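Local coordinates for protein MNMC2 (Aquifex aeolicus, PDB 3VYW) that binds S-adenosylmethionine and acts as a tRNA methyltransferase in wobble-uridine modification, working without the oxidase domain to which such enzymes are usually fused, at residues R3-L15 and F27-P41. Residues are numbered along the deposited sequence; the frame is centred on the assembly and turned at random.
Sequences REEYLKNYLESYL and FNVILREFLRFAYNP
R3 turns CG anti to its own N (chi1 171°) and stays extended as far as NE, which lays its guanidinium against the C-terminal end of helix 24-37. L11 also has CG opposite N (chi1 170°), and its branches drop among F27, I30, L31 and F34 as a knob into a hole. The guanidinium edge serves three backbone carbonyls. R3 NE donates to Y39 O at 3.1 Å, from above that carbonyl plane. R3 NH2 bonds to L35 O, and R3 NH2 also bonds to A38 O. NH1 adds a weak bond to L35 O. These bonds fix the rotation of the group, and its positive charge probably suits the helix end. L7 CD1 lies over the centre of one R3 guanidinium face. L7 CD2 meets P41 CG at 3.9 Å. The side chains of L7 and L35 run past each other in opposite directions, with L7 CB 3.8 Å from L35 CD2. The F34 ring points its edge at L7 O. At the far end, L15 CD1 lies at the F27 ring edge, 4.0 Å from F27 CE1. Helix 292-303 packs on Y10 and F34. The arrangement is an N-terminal helical hairpin, segments 3-15 and 27-37 running at 132°, beside the Rossmann-like methyltransferase core that binds S-adenosylmethionine.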
loop_
_atom_site.group_PDB
_atom_site.type_symbol
_atom_site.label_atom_id
_atom_site.label_comp_id
_atom_site.label_asym_id
_atom_site.label_seq_id
_atom_site.Cartn_x
_atom_site.Cartn_y
_atom_site.Cartn_z
ATOM N N ARG A 3 6.207 -16.829 18.445
ATOM C CA ARG A 3 6.231 -15.486 17.962
ATOM C C ARG A 3 6.507 -14.575 19.114
ATOM O O ARG A 3 7.340 -13.742 19.025
ATOM C CB ARG A 3 4.872 -15.170 17.345
ATOM C CG ARG A 3 4.661 -13.724 16.990
ATOM C CD ARG A 3 3.303 -13.483 16.401
ATOM N NE ARG A 3 3.041 -12.076 16.210
ATOM C CZ ARG A 3 2.517 -11.308 17.124
ATOM N NH1 ARG A 3 2.189 -11.811 18.269
ATOM N NH2 ARG A 3 2.306 -10.045 16.891
ATOM N N GLU A 4 5.837 -14.788 20.220
ATOM C CA GLU A 4 5.936 -13.920 21.353
ATOM C C GLU A 4 7.344 -13.891 21.849
ATOM O O GLU A 4 7.877 -12.870 22.167
ATOM C CB GLU A 4 5.094 -14.534 22.447
ATOM C CG GLU A 4 4.533 -13.616 23.500
ATOM C CD GLU A 4 3.432 -14.292 24.306
ATOM O OE1 GLU A 4 2.237 -13.996 24.080
ATOM O OE2 GLU A 4 3.760 -15.137 25.163
ATOM N N GLU A 5 7.933 -15.060 21.953
ATOM C CA GLU A 5 9.285 -15.209 22.392
ATOM C C GLU A 5 10.246 -14.581 21.438
ATOM O O GLU A 5 11.137 -13.919 21.834
ATOM C CB GLU A 5 9.580 -16.693 22.485
ATOM C CG GLU A 5 10.451 -17.133 23.634
ATOM C CD GLU A 5 11.204 -18.405 23.314
ATOM O OE1 GLU A 5 10.752 -19.157 22.425
ATOM O OE2 GLU A 5 12.255 -18.648 23.938
ATOM N N TYR A 6 10.080 -14.813 20.163
ATOM C CA TYR A 6 10.974 -14.220 19.218
ATOM C C TYR A 6 10.904 -12.711 19.228
ATOM O O TYR A 6 11.901 -12.056 19.154
ATOM C CB TYR A 6 10.644 -14.728 17.836
ATOM C CG TYR A 6 11.400 -14.084 16.724
ATOM C CD1 TYR A 6 12.477 -14.692 16.194
ATOM C CD2 TYR A 6 11.019 -12.887 16.198
ATOM C CE1 TYR A 6 13.179 -14.130 15.181
ATOM C CE2 TYR A 6 11.716 -12.316 15.187
ATOM C CZ TYR A 6 12.793 -12.962 14.679
ATOM O OH TYR A 6 13.520 -12.432 13.671
ATOM N N LEU A 7 9.703 -12.182 19.273
ATOM C CA LEU A 7 9.475 -10.763 19.206
ATOM C C LEU A 7 10.013 -9.989 20.373
ATOM O O LEU A 7 10.481 -8.894 20.218
ATOM C CB LEU A 7 7.999 -10.469 19.015
ATOM C CG LEU A 7 7.409 -10.778 17.669
ATOM C CD1 LEU A 7 5.974 -10.410 17.680
ATOM C CD2 LEU A 7 8.137 -10.070 16.581
ATOM N N LYS A 8 9.880 -10.549 21.553
ATOM C CA LYS A 8 10.401 -9.944 22.745
ATOM C C LYS A 8 11.880 -9.887 22.777
ATOM O O LYS A 8 12.441 -8.977 23.294
ATOM C CB LYS A 8 9.901 -10.654 23.951
ATOM C CG LYS A 8 10.713 -10.317 25.152
ATOM C CD LYS A 8 9.872 -10.411 26.374
ATOM C CE LYS A 8 10.695 -10.764 27.561
ATOM N NZ LYS A 8 9.775 -11.020 28.675
ATOM N N ASN A 9 12.506 -10.919 22.268
ATOM C CA ASN A 9 13.925 -10.953 22.150
ATOM C C ASN A 9 14.375 -9.909 21.198
ATOM O O ASN A 9 15.358 -9.272 21.401
ATOM C CB ASN A 9 14.365 -12.309 21.632
ATOM C CG ASN A 9 14.436 -13.344 22.701
ATOM O OD1 ASN A 9 14.302 -13.056 23.867
ATOM N ND2 ASN A 9 14.645 -14.558 22.303
ATOM N N TYR A 10 13.654 -9.777 20.115
ATOM C CA TYR A 10 14.001 -8.866 19.079
ATOM C C TYR A 10 13.952 -7.477 19.603
ATOM O O TYR A 10 14.802 -6.693 19.331
ATOM C CB TYR A 10 13.014 -9.028 17.953
ATOM C CG TYR A 10 13.332 -8.247 16.738
ATOM C CD1 TYR A 10 13.834 -8.851 15.640
ATOM C CD2 TYR A 10 13.107 -6.920 16.688
ATOM C CE1 TYR A 10 14.120 -8.144 14.527
ATOM C CE2 TYR A 10 13.407 -6.204 15.584
ATOM C CZ TYR A 10 13.914 -6.836 14.510
ATOM O OH TYR A 10 14.201 -6.155 13.396
ATOM N N LEU A 11 12.918 -7.171 20.348
ATOM C CA LEU A 11 12.779 -5.881 20.930
ATOM C C LEU A 11 13.842 -5.581 21.923
ATOM O O LEU A 11 14.389 -4.523 21.935
ATOM C CB LEU A 11 11.453 -5.780 21.639
ATOM C CG LEU A 11 11.356 -4.541 22.477
ATOM C CD1 LEU A 11 11.206 -3.352 21.584
ATOM C CD2 LEU A 11 10.228 -4.627 23.438
ATOM N N GLU A 12 14.115 -6.521 22.796
ATOM C CA GLU A 12 15.116 -6.309 23.796
ATOM C C GLU A 12 16.411 -6.115 23.096
ATOM O O GLU A 12 17.195 -5.295 23.434
ATOM C CB GLU A 12 15.209 -7.510 24.697
ATOM C CG GLU A 12 14.273 -7.467 25.876
ATOM C CD GLU A 12 14.206 -8.772 26.601
ATOM O OE1 GLU A 12 13.824 -8.780 27.766
ATOM O OE2 GLU A 12 14.548 -9.797 26.006
ATOM N N SER A 13 16.632 -6.901 22.090
ATOM C CA SER A 13 17.853 -6.805 21.392
ATOM C C SER A 13 18.021 -5.469 20.718
ATOM O O SER A 13 19.081 -4.904 20.756
ATOM C CB SER A 13 17.935 -7.946 20.413
ATOM O OG SER A 13 18.733 -7.620 19.335
ATOM N N TYR A 14 16.983 -4.974 20.074
ATOM C CA TYR A 14 17.036 -3.700 19.383
ATOM C C TYR A 14 17.221 -2.531 20.292
ATOM O O TYR A 14 17.878 -1.599 19.961
ATOM C CB TYR A 14 15.809 -3.504 18.524
ATOM C CG TYR A 14 15.718 -2.191 17.804
ATOM C CD1 TYR A 14 16.533 -1.903 16.751
ATOM C CD2 TYR A 14 14.780 -1.254 18.157
ATOM C CE1 TYR A 14 16.438 -0.720 16.087
ATOM C CE2 TYR A 14 14.689 -0.077 17.489
ATOM C CZ TYR A 14 15.525 0.172 16.458
ATOM O OH TYR A 14 15.432 1.331 15.790
ATOM N N LEU A 15 16.600 -2.563 21.437
ATOM C CA LEU A 15 16.753 -1.458 22.344
ATOM C C LEU A 15 18.181 -1.329 22.820
ATOM O O LEU A 15 18.678 -0.249 23.001
ATOM C CB LEU A 15 15.785 -1.552 23.497
ATOM C CG LEU A 15 14.333 -1.489 23.111
ATOM C CD1 LEU A 15 13.457 -1.796 24.293
ATOM C CD2 LEU A 15 13.943 -0.190 22.452
ATOM N N PHE A 27 8.825 0.234 29.154
ATOM C CA PHE A 27 9.203 -0.987 28.503
ATOM C C PHE A 27 8.040 -1.928 28.363
ATOM O O PHE A 27 7.883 -2.561 27.363
ATOM C CB PHE A 27 10.324 -1.692 29.229
ATOM C CG PHE A 27 10.676 -2.993 28.622
ATOM C CD1 PHE A 27 11.538 -3.049 27.583
ATOM C CD2 PHE A 27 10.090 -4.141 29.057
ATOM C CE1 PHE A 27 11.839 -4.241 26.990
ATOM C CE2 PHE A 27 10.380 -5.333 28.476
ATOM C CZ PHE A 27 11.260 -5.385 27.439
ATOM N N ASN A 28 7.237 -2.023 29.383
ATOM C CA ASN A 28 6.137 -2.931 29.375
ATOM C C ASN A 28 5.163 -2.577 28.303
ATOM O O ASN A 28 4.674 -3.419 27.614
ATOM C CB ASN A 28 5.427 -2.878 30.701
ATOM C CG ASN A 28 6.135 -3.647 31.782
ATOM O OD1 ASN A 28 5.860 -3.456 32.945
ATOM N ND2 ASN A 28 7.026 -4.522 31.405
ATOM N N VAL A 29 4.859 -1.310 28.203
ATOM C CA VAL A 29 3.945 -0.826 27.225
ATOM C C VAL A 29 4.393 -1.004 25.801
ATOM O O VAL A 29 3.627 -1.418 24.991
ATOM C CB VAL A 29 3.630 0.628 27.468
ATOM C CG1 VAL A 29 2.935 1.207 26.282
ATOM C CG2 VAL A 29 2.758 0.760 28.672
ATOM N N ILE A 30 5.634 -0.722 25.495
ATOM C CA ILE A 30 6.109 -0.939 24.165
ATOM C C ILE A 30 6.020 -2.379 23.803
ATOM O O ILE A 30 5.621 -2.701 22.742
ATOM C CB ILE A 30 7.581 -0.577 24.023
ATOM C CG1 ILE A 30 7.851 0.846 24.447
ATOM C CG2 ILE A 30 8.038 -0.775 22.606
ATOM C CD1 ILE A 30 7.070 1.865 23.684
ATOM N N LEU A 31 6.414 -3.256 24.687
ATOM C CA LEU A 31 6.350 -4.661 24.387
ATOM C C LEU A 31 4.947 -5.137 24.167
ATOM O O LEU A 31 4.689 -5.887 23.278
ATOM C CB LEU A 31 7.004 -5.485 25.476
ATOM C CG LEU A 31 6.944 -6.992 25.347
ATOM C CD1 LEU A 31 7.679 -7.494 24.148
ATOM C CD2 LEU A 31 7.536 -7.606 26.567
ATOM N N ARG A 32 4.031 -4.667 24.972
ATOM C CA ARG A 32 2.682 -5.077 24.831
ATOM C C ARG A 32 2.096 -4.688 23.499
ATOM O O ARG A 32 1.493 -5.490 22.857
ATOM C CB ARG A 32 1.896 -4.437 25.928
ATOM C CG ARG A 32 0.468 -4.855 25.967
ATOM C CD ARG A 32 -0.236 -4.166 27.089
ATOM N NE ARG A 32 -0.539 -2.794 26.754
ATOM C CZ ARG A 32 -0.430 -1.785 27.592
ATOM N NH1 ARG A 32 -0.011 -1.990 28.815
ATOM N NH2 ARG A 32 -0.737 -0.582 27.197
ATOM N N GLU A 33 2.276 -3.456 23.085
ATOM C CA GLU A 33 1.881 -3.038 21.768
ATOM C C GLU A 33 2.647 -3.704 20.629
ATOM O O GLU A 33 2.094 -4.012 19.625
ATOM C CB GLU A 33 1.877 -1.525 21.647
ATOM C CG GLU A 33 1.044 -0.831 22.681
ATOM C CD GLU A 33 -0.350 -1.389 22.825
ATOM O OE1 GLU A 33 -0.984 -1.718 21.837
ATOM O OE2 GLU A 33 -0.824 -1.493 23.943
ATOM N N PHE A 34 3.929 -3.926 20.791
ATOM C CA PHE A 34 4.703 -4.560 19.763
ATOM C C PHE A 34 4.182 -5.949 19.531
ATOM O O PHE A 34 4.054 -6.376 18.437
ATOM C CB PHE A 34 6.168 -4.584 20.174
ATOM C CG PHE A 34 7.102 -5.074 19.130
ATOM C CD1 PHE A 34 7.049 -4.596 17.859
ATOM C CD2 PHE A 34 8.069 -5.995 19.443
ATOM C CE1 PHE A 34 7.929 -5.025 16.908
ATOM C CE2 PHE A 34 8.953 -6.422 18.502
ATOM C CZ PHE A 34 8.883 -5.946 17.227
ATOM N N LEU A 35 3.877 -6.652 20.588
ATOM C CA LEU A 35 3.324 -7.966 20.464
ATOM C C LEU A 35 1.984 -7.968 19.792
ATOM O O LEU A 35 1.698 -8.792 18.986
ATOM C CB LEU A 35 3.178 -8.567 21.833
ATOM C CG LEU A 35 4.456 -8.912 22.533
ATOM C CD1 LEU A 35 4.176 -9.615 23.819
ATOM C CD2 LEU A 35 5.326 -9.755 21.650
ATOM N N ARG A 36 1.137 -7.046 20.160
ATOM C CA ARG A 36 -0.121 -6.893 19.484
ATOM C C ARG A 36 -0.120 -6.424 18.016
ATOM O O ARG A 36 -0.897 -6.887 17.253
ATOM C CB ARG A 36 -1.117 -6.161 20.369
ATOM C CG ARG A 36 -1.680 -4.915 19.799
ATOM C CD ARG A 36 -2.967 -4.543 20.435
ATOM N NE ARG A 36 -2.772 -4.014 21.749
ATOM C CZ ARG A 36 -3.608 -4.212 22.730
ATOM N NH1 ARG A 36 -4.687 -4.917 22.547
ATOM N NH2 ARG A 36 -3.350 -3.717 23.889
ATOM N N PHE A 37 0.744 -5.503 17.640
ATOM C CA PHE A 37 0.735 -4.964 16.292
ATOM C C PHE A 37 1.621 -5.596 15.259
ATOM O O PHE A 37 1.433 -5.375 14.124
ATOM C CB PHE A 37 1.064 -3.492 16.313
ATOM C CG PHE A 37 0.051 -2.668 16.982
ATOM C CD1 PHE A 37 0.415 -1.615 17.731
ATOM C CD2 PHE A 37 -1.251 -2.966 16.872
ATOM C CE1 PHE A 37 -0.516 -0.865 18.369
ATOM C CE2 PHE A 37 -2.196 -2.217 17.499
ATOM C CZ PHE A 37 -1.827 -1.164 18.247
ATOM N N ALA A 38 2.616 -6.345 15.667
ATOM C CA ALA A 38 3.559 -6.922 14.740
ATOM C C ALA A 38 3.020 -8.087 13.984
ATOM O O ALA A 38 2.058 -8.660 14.351
ATOM C CB ALA A 38 4.845 -7.294 15.436
ATOM N N TYR A 39 3.666 -8.412 12.901
ATOM C CA TYR A 39 3.308 -9.562 12.114
ATOM C C TYR A 39 3.923 -10.865 12.592
ATOM O O TYR A 39 4.432 -10.946 13.682
ATOM C CB TYR A 39 3.567 -9.315 10.641
ATOM C CG TYR A 39 4.987 -9.338 10.231
ATOM C CD1 TYR A 39 5.325 -9.259 8.929
ATOM C CD2 TYR A 39 5.974 -9.429 11.144
ATOM C CE1 TYR A 39 6.624 -9.270 8.537
ATOM C CE2 TYR A 39 7.269 -9.454 10.769
ATOM C CZ TYR A 39 7.583 -9.368 9.458
ATOM O OH TYR A 39 8.868 -9.395 9.063
ATOM N N ASN A 40 3.807 -11.907 11.803
ATOM C CA ASN A 40 4.347 -13.166 12.188
ATOM C C ASN A 40 5.581 -13.571 11.406
ATOM O O ASN A 40 5.490 -14.301 10.472
ATOM C CB ASN A 40 3.283 -14.231 12.019
ATOM C CG ASN A 40 1.891 -13.699 12.134
ATOM O OD1 ASN A 40 1.489 -13.250 13.158
ATOM N ND2 ASN A 40 1.148 -13.814 11.099
ATOM N N PRO A 41 6.743 -13.190 11.896
ATOM C CA PRO A 41 8.037 -13.413 11.267
ATOM C C PRO A 41 8.387 -14.873 11.095
ATOM O O PRO A 41 9.101 -15.214 10.207
ATOM C CB PRO A 41 9.004 -12.794 12.258
ATOM C CG PRO A 41 8.172 -12.068 13.231
ATOM C CD PRO A 41 6.903 -12.803 13.287
#